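Local atomic coordinates of tyrosine specific protein phosphatase, putative (Trypanosoma brucei, PDB entry 3M4U), a protein that dephosphorylates the nucleolar protein NOPP44/46 as a protein tyrosine phosphatase and acts as a life cycle switch in Trypanosoma brucei. Residues M120-R125 / V129-R134; Y135-E140 / R175-H180. All coordinates share one frame; numbering follows the deposited sequence.

Overall arrangement
Contact 1 (120-125 with 129-134) and contact 2 (135-140 with 175-180) follow one another along the chain. Their centres lie about 16 Å apart. Contact 1 is next to the probable active site, since Thr122 OG1 makes a weak hydrogen bond with Arg235 of the signature motif. A phosphate ion about 5 Å from the Thr122 side chain probably comes from the crystallisation liquor, though it may mark the pocket. Contact 2 ties the chain that leaves contact 1 to strand 172-180. Trp136 joins the two, with Met120 SD 3.7 Å from Trp136 CZ3 and Leu124 CD2 3.8 Å from Trp136 CH2. Gln193 is a polar link: its NE2 bonds to Thr122 O, and its OE1 accepts from Arg175 NH2.

Contact 1 (M120-R125 / V129-R134)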
loop_
_atom_site.group_PDB
_atom_site.type_symbol
_atom_site.label_atom_id
_atom_site.label_comp_id
_atom_site.label_asym_id
_atom_site.label_seq_id
_atom_site.Cartn_x
_atom_site.Cartn_y
_atom_site.Cartn_z
ATOM N N MET A 120 -4.523 -1.702 -4.705
ATOM C CA MET A 120 -5.117 -2.553 -3.665
ATOM C C MET A 120 -4.458 -3.935 -3.672
ATOM O O MET A 120 -4.532 -4.664 -4.682
ATOM C CB MET A 120 -6.626 -2.697 -3.899
ATOM C CG MET A 120 -7.364 -3.687 -2.984
ATOM S SD MET A 120 -9.158 -3.598 -3.242
ATOM C CE MET A 120 -9.807 -4.735 -2.015
ATOM N N LEU A 121 -3.823 -4.295 -2.552
ATOM C CA LEU A 121 -2.987 -5.496 -2.494
ATOM C C LEU A 121 -3.686 -6.654 -1.817
ATOM O O LEU A 121 -3.055 -7.638 -1.387
ATOM C CB LEU A 121 -1.656 -5.193 -1.800
ATOM C CG LEU A 121 -0.941 -4.027 -2.472
ATOM C CD1 LEU A 121 0.253 -3.557 -1.661
ATOM C CD2 LEU A 121 -0.530 -4.421 -3.895
ATOM N N THR A 122 -5.006 -6.547 -1.736
ATOM C CA THR A 122 -5.767 -7.586 -1.062
ATOM C C THR A 122 -7.027 -8.006 -1.799
ATOM O O THR A 122 -7.577 -7.249 -2.609
ATOM C CB THR A 122 -6.172 -7.137 0.364
ATOM O OG1 THR A 122 -6.743 -8.249 1.070
ATOM C CG2 THR A 122 -7.182 -5.968 0.300
ATOM N N LYS A 123 -7.474 -9.225 -1.502
ATOM C CA LYS A 123 -8.813 -9.667 -1.850
ATOM C C LYS A 123 -9.819 -9.147 -0.822
ATOM O O LYS A 123 -9.436 -8.759 0.285
ATOM C CB LYS A 123 -8.850 -11.188 -1.890
ATOM C CG LYS A 123 -7.812 -11.765 -2.842
ATOM C CD LYS A 123 -8.290 -13.062 -3.458
ATOM C CE LYS A 123 -8.188 -14.208 -2.475
ATOM N NZ LYS A 123 -8.348 -15.511 -3.169
ATOM N N LEU A 124 -11.097 -9.135 -1.193
ATOM C CA LEU A 124 -12.168 -8.791 -0.267
ATOM C C LEU A 124 -12.187 -9.754 0.921
ATOM O O LEU A 124 -12.346 -9.315 2.065
ATOM C CB LEU A 124 -13.513 -8.778 -0.989
ATOM C CG LEU A 124 -13.663 -7.681 -2.051
ATOM C CD1 LEU A 124 -15.004 -7.817 -2.748
ATOM C CD2 LEU A 124 -13.505 -6.260 -1.448
ATOM N N ARG A 125 -12.018 -11.052 0.636
ATOM C CA ARG A 125 -11.864 -12.101 1.647
ATOM C C ARG A 125 -10.889 -13.194 1.182
ATOM O O ARG A 125 -10.951 -13.641 0.025
ATOM C CB ARG A 125 -13.194 -12.793 1.951
ATOM C CG ARG A 125 -14.433 -11.986 1.691
ATOM C CD ARG A 125 -15.716 -12.806 1.999
ATOM N NE ARG A 125 -15.767 -13.278 3.382
ATOM C CZ ARG A 125 -16.504 -12.727 4.351
ATOM N NH1 ARG A 125 -17.277 -11.677 4.102
ATOM N NH2 ARG A 125 -16.472 -13.240 5.575
ATOM N N VAL A 129 -12.275 -15.176 5.436
ATOM C CA VAL A 129 -11.845 -14.122 6.346
ATOM C C VAL A 129 -12.031 -12.768 5.680
ATOM O O VAL A 129 -11.486 -12.514 4.595
ATOM C CB VAL A 129 -10.375 -14.302 6.745
ATOM C CG1 VAL A 129 -10.000 -13.366 7.907
ATOM C CG2 VAL A 129 -10.128 -15.748 7.112
ATOM N N LEU A 130 -12.815 -11.910 6.326
ATOM C CA LEU A 130 -13.119 -10.575 5.805
ATOM C C LEU A 130 -11.859 -9.707 5.844
ATOM O O LEU A 130 -11.199 -9.613 6.875
ATOM C CB LEU A 130 -14.231 -9.913 6.628
ATOM C CG LEU A 130 -14.586 -8.483 6.214
ATOM C CD1 LEU A 130 -15.033 -8.464 4.737
ATOM C CD2 LEU A 130 -15.650 -7.850 7.136
ATOM N N LYS A 131 -11.525 -9.088 4.719
ATOM C CA LYS A 131 -10.294 -8.331 4.607
ATOM C C LYS A 131 -10.577 -6.909 4.138
ATOM O O LYS A 131 -9.927 -5.957 4.588
ATOM C CB LYS A 131 -9.330 -9.025 3.638
ATOM C CG LYS A 131 -8.869 -10.407 4.092
ATOM C CD LYS A 131 -7.848 -10.296 5.221
ATOM C CE LYS A 131 -7.386 -11.649 5.700
ATOM N NZ LYS A 131 -6.408 -11.583 6.846
ATOM N N ALA A 132 -11.564 -6.763 3.256
ATOM C CA ALA A 132 -11.831 -5.471 2.632
ATOM C C ALA A 132 -13.274 -5.336 2.205
ATOM O O ALA A 132 -14.031 -6.304 2.186
ATOM C CB ALA A 132 -10.899 -5.234 1.440
ATOM N N GLU A 133 -13.647 -4.111 1.869
ATOM C CA GLU A 133 -15.021 -3.808 1.504
ATOM C C GLU A 133 -15.018 -3.305 0.076
ATOM O O GLU A 133 -14.313 -2.352 -0.255
ATOM C CB GLU A 133 -15.593 -2.740 2.450
ATOM C CG GLU A 133 -17.056 -2.372 2.202
ATOM C CD GLU A 133 -18.045 -3.483 2.587
ATOM O OE1 GLU A 133 -17.691 -4.381 3.390
ATOM O OE2 GLU A 133 -19.193 -3.446 2.091
ATOM N N ARG A 134 -15.814 -3.939 -0.772
ATOM C CA ARG A 134 -15.867 -3.567 -2.179
ATOM C C ARG A 134 -16.437 -2.154 -2.371
ATOM O O ARG A 134 -17.468 -1.794 -1.790
ATOM C CB ARG A 134 -16.688 -4.601 -2.936
ATOM C CG ARG A 134 -16.693 -4.426 -4.425
ATOM C CD ARG A 134 -17.737 -5.327 -5.047
ATOM N NE ARG A 134 -18.749 -4.472 -5.639
ATOM C CZ ARG A 134 -20.053 -4.697 -5.610
ATOM N NH1 ARG A 134 -20.539 -5.784 -5.033
ATOM N NH2 ARG A 134 -20.862 -3.822 -6.173
#
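The carbonyl oxygen of Leu124 receives two backbone N-H groups of the returning chain. Lys131 N lies 2.8 Å and Ala132 N 2.9 Å from Leu124 O. Both donors come from the same face of the carbonyl plane, tilted 23° from it. Next to this fork, Arg125 and Leu130 form a non-hydrogen-bonded antiparallel pair, and Arg125 CA makes a CA-H...O contact of 3.0 Å to Val129 O. The Arg125 chain bends at chi3 (58°), and one face of its guanidinium covers the Leu130 backbone. Arg125 NH2 also bonds to Gly128 O in the turn. This short hairpin probably corresponds to the E-loop of classical tyrosine phosphatases, beside the signature loop and the WPD loop. Lys131 connects the hairpin to both loops: NZ forms a salt bridge with Asp199 of the WPD loop, and O bonds to Ser230 OG of the signature loop. Apolar contacts gather at Ala132 CB. Met120 CE, on a fully extended side chain, is 3.7 Å from Ala132 CB, and Leu124 CD2 is 4.0 Å from it. Thr122 CG2 sits beside them. Both Leu124 methyls also pack on Arg134 CB, with Leu124 CD1 3.6 Å away.

Contact 2 (Y135-E140 / R175-H180); sequences YWPEEE and RPLVIH
Arg175 lays its guanidinium flat on one face of the Trp136 indole. The centres are 3.5 Å apart and the planes differ by only 17°. Arg175 CZ sits 3.5 Å from the centroid of the five-membered ring, as a cation-pi contact. Arg175 CD adds a CH-pi contact over the same ring. Arg175 NH2 lies above the CE2-CZ2 side of the indole, 3.5 Å from Trp136 CE2. The extended chain from CG to NE carries first CD and then the guanidinium along the indole face. Beside the stack, Leu177 CD2 lies 4.0 Å from Trp136 CB and equally far from Pro137 CD.

Tyr135 meets the indole at its edge, while Arg175 covers a face. Trp136 CE3 points at the Tyr135 ring, 3.9 Å above its plane and over its centre. Tyr135 OH bonds to His228 of the signature motif, and its ring packs edge-to-face with Phe106. Tyr135, Trp136 and Pro137 make up the YWP sequence of the tyrosine phosphatase family. Of these, Trp136 and Pro137 pack on strand 172-180 of the central sheet. Further out, Gln193 OE1 accepts from Arg175 NH2, and Pro137 O bonds to Tyr164 OH.

Trp136 NE1 comes within 3.1 Å of Arg175 NE, but both are donors. The attraction is therefore not a hydrogen bond between them. It probably rests on the positive guanidinium facing the pi electrons of the indole.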
loop_
_atom_site.group_PDB
_atom_site.type_symbol
_atom_site.label_atom_id
_atom_site.label_comp_id
_atom_site.label_asym_id
_atom_site.label_seq_id
_atom_site.Cartn_x
_atom_site.Cartn_y
_atom_site.Cartn_z
ATOM N N TYR A 135 -15.748 -1.345 -3.162
ATOM C CA TYR A 135 -16.171 0.033 -3.404
ATOM C C TYR A 135 -16.200 0.310 -4.891
ATOM O O TYR A 135 -16.129 1.451 -5.312
ATOM C CB TYR A 135 -15.225 1.042 -2.724
ATOM C CG TYR A 135 -13.735 0.812 -2.984
ATOM C CD1 TYR A 135 -13.085 1.432 -4.051
ATOM C CD2 TYR A 135 -12.979 -0.014 -2.145
ATOM C CE1 TYR A 135 -11.732 1.248 -4.279
ATOM C CE2 TYR A 135 -11.615 -0.217 -2.367
ATOM C CZ TYR A 135 -11.002 0.411 -3.438
ATOM O OH TYR A 135 -9.655 0.205 -3.660
ATOM N N TRP A 136 -16.282 -0.734 -5.689
ATOM C CA TRP A 136 -16.415 -0.555 -7.124
ATOM C C TRP A 136 -17.623 -1.330 -7.630
ATOM O O TRP A 136 -17.974 -2.387 -7.088
ATOM C CB TRP A 136 -15.162 -1.052 -7.835
ATOM C CG TRP A 136 -14.876 -2.478 -7.542
ATOM C CD1 TRP A 136 -15.360 -3.556 -8.202
ATOM C CD2 TRP A 136 -14.051 -2.985 -6.488
ATOM N NE1 TRP A 136 -14.884 -4.716 -7.636
ATOM C CE2 TRP A 136 -14.074 -4.389 -6.579
ATOM C CE3 TRP A 136 -13.295 -2.385 -5.476
ATOM C CZ2 TRP A 136 -13.367 -5.212 -5.698
ATOM C CZ3 TRP A 136 -12.596 -3.203 -4.589
ATOM C CH2 TRP A 136 -12.630 -4.601 -4.715
ATOM N N PRO A 137 -18.265 -0.823 -8.687
ATOM C CA PRO A 137 -19.353 -1.629 -9.259
ATOM C C PRO A 137 -18.842 -2.990 -9.776
ATOM O O PRO A 137 -17.733 -3.082 -10.314
ATOM C CB PRO A 137 -19.870 -0.759 -10.412
ATOM C CG PRO A 137 -19.388 0.642 -10.095
ATOM C CD PRO A 137 -18.081 0.465 -9.383
ATOM N N GLU A 138 -19.638 -4.037 -9.592
ATOM C CA GLU A 138 -19.311 -5.353 -10.139
ATOM C C GLU A 138 -20.270 -5.684 -11.275
ATOM O O GLU A 138 -21.113 -4.870 -11.634
ATOM C CB GLU A 138 -19.382 -6.422 -9.050
ATOM N N GLU A 139 -20.141 -6.870 -11.855
ATOM C CA GLU A 139 -21.116 -7.311 -12.841
ATOM C C GLU A 139 -22.392 -7.623 -12.082
ATOM O O GLU A 139 -22.361 -8.363 -11.101
ATOM C CB GLU A 139 -20.617 -8.546 -13.534
ATOM N N GLU A 140 -23.512 -7.056 -12.509
ATOM C CA GLU A 140 -23.557 -6.162 -13.648
ATOM C C GLU A 140 -24.167 -4.837 -13.202
ATOM O O GLU A 140 -25.264 -4.458 -13.612
ATOM C CB GLU A 140 -24.380 -6.781 -14.776
ATOM N N ARG A 175 -9.509 -1.242 -12.791
ATOM C CA ARG A 175 -10.864 -0.706 -12.776
ATOM C C ARG A 175 -10.876 0.814 -12.892
ATOM O O ARG A 175 -10.664 1.525 -11.910
ATOM C CB ARG A 175 -11.615 -1.148 -11.517
ATOM C CG ARG A 175 -11.871 -2.653 -11.429
ATOM C CD ARG A 175 -12.677 -3.014 -10.176
ATOM N NE ARG A 175 -12.856 -4.458 -9.993
ATOM C CZ ARG A 175 -12.111 -5.221 -9.190
ATOM N NH1 ARG A 175 -12.353 -6.526 -9.080
ATOM N NH2 ARG A 175 -11.126 -4.686 -8.489
ATOM N N PRO A 176 -11.096 1.326 -14.109
ATOM C CA PRO A 176 -11.267 2.776 -14.191
ATOM C C PRO A 176 -12.618 3.143 -13.602
ATOM O O PRO A 176 -13.633 2.546 -13.972
ATOM C CB PRO A 176 -11.212 3.054 -15.701
ATOM C CG PRO A 176 -10.486 1.838 -16.295
ATOM C CD PRO A 176 -10.941 0.695 -15.434
ATOM N N LEU A 177 -12.625 4.106 -12.687
ATOM C CA LEU A 177 -13.829 4.430 -11.937
ATOM C C LEU A 177 -14.104 5.912 -11.995
ATOM O O LEU A 177 -13.200 6.708 -12.251
ATOM C CB LEU A 177 -13.668 4.028 -10.472
ATOM C CG LEU A 177 -13.309 2.568 -10.218
ATOM C CD1 LEU A 177 -12.979 2.345 -8.756
ATOM C CD2 LEU A 177 -14.438 1.662 -10.649
ATOM N N VAL A 178 -15.354 6.287 -11.748
ATOM C CA VAL A 178 -15.675 7.692 -11.552
ATOM C C VAL A 178 -16.362 7.889 -10.197
ATOM O O VAL A 178 -17.321 7.184 -9.857
ATOM C CB VAL A 178 -16.534 8.266 -12.705
ATOM C CG1 VAL A 178 -16.464 9.783 -12.702
ATOM C CG2 VAL A 178 -16.065 7.723 -14.051
ATOM N N ILE A 179 -15.841 8.841 -9.428
ATOM C CA ILE A 179 -16.391 9.192 -8.124
ATOM C C ILE A 179 -17.162 10.497 -8.230
ATOM O O ILE A 179 -16.615 11.508 -8.685
ATOM C CB ILE A 179 -15.281 9.422 -7.064
ATOM C CG1 ILE A 179 -14.359 8.207 -6.921
ATOM C CG2 ILE A 179 -15.889 9.767 -5.701
ATOM C CD1 ILE A 179 -13.124 8.508 -6.049
ATOM N N HIS A 180 -18.419 10.486 -7.794
ATOM C CA HIS A 180 -19.250 11.690 -7.852
ATOM C C HIS A 180 -19.618 12.200 -6.461
ATOM O O HIS A 180 -20.525 11.675 -5.824
ATOM C CB HIS A 180 -20.532 11.424 -8.640
ATOM C CG HIS A 180 -20.308 10.794 -9.980
ATOM N ND1 HIS A 180 -20.094 9.442 -10.142
ATOM C CD2 HIS A 180 -20.303 11.327 -11.227
ATOM C CE1 HIS A 180 -19.953 9.170 -11.428
ATOM N NE2 HIS A 180 -20.077 10.297 -12.108
#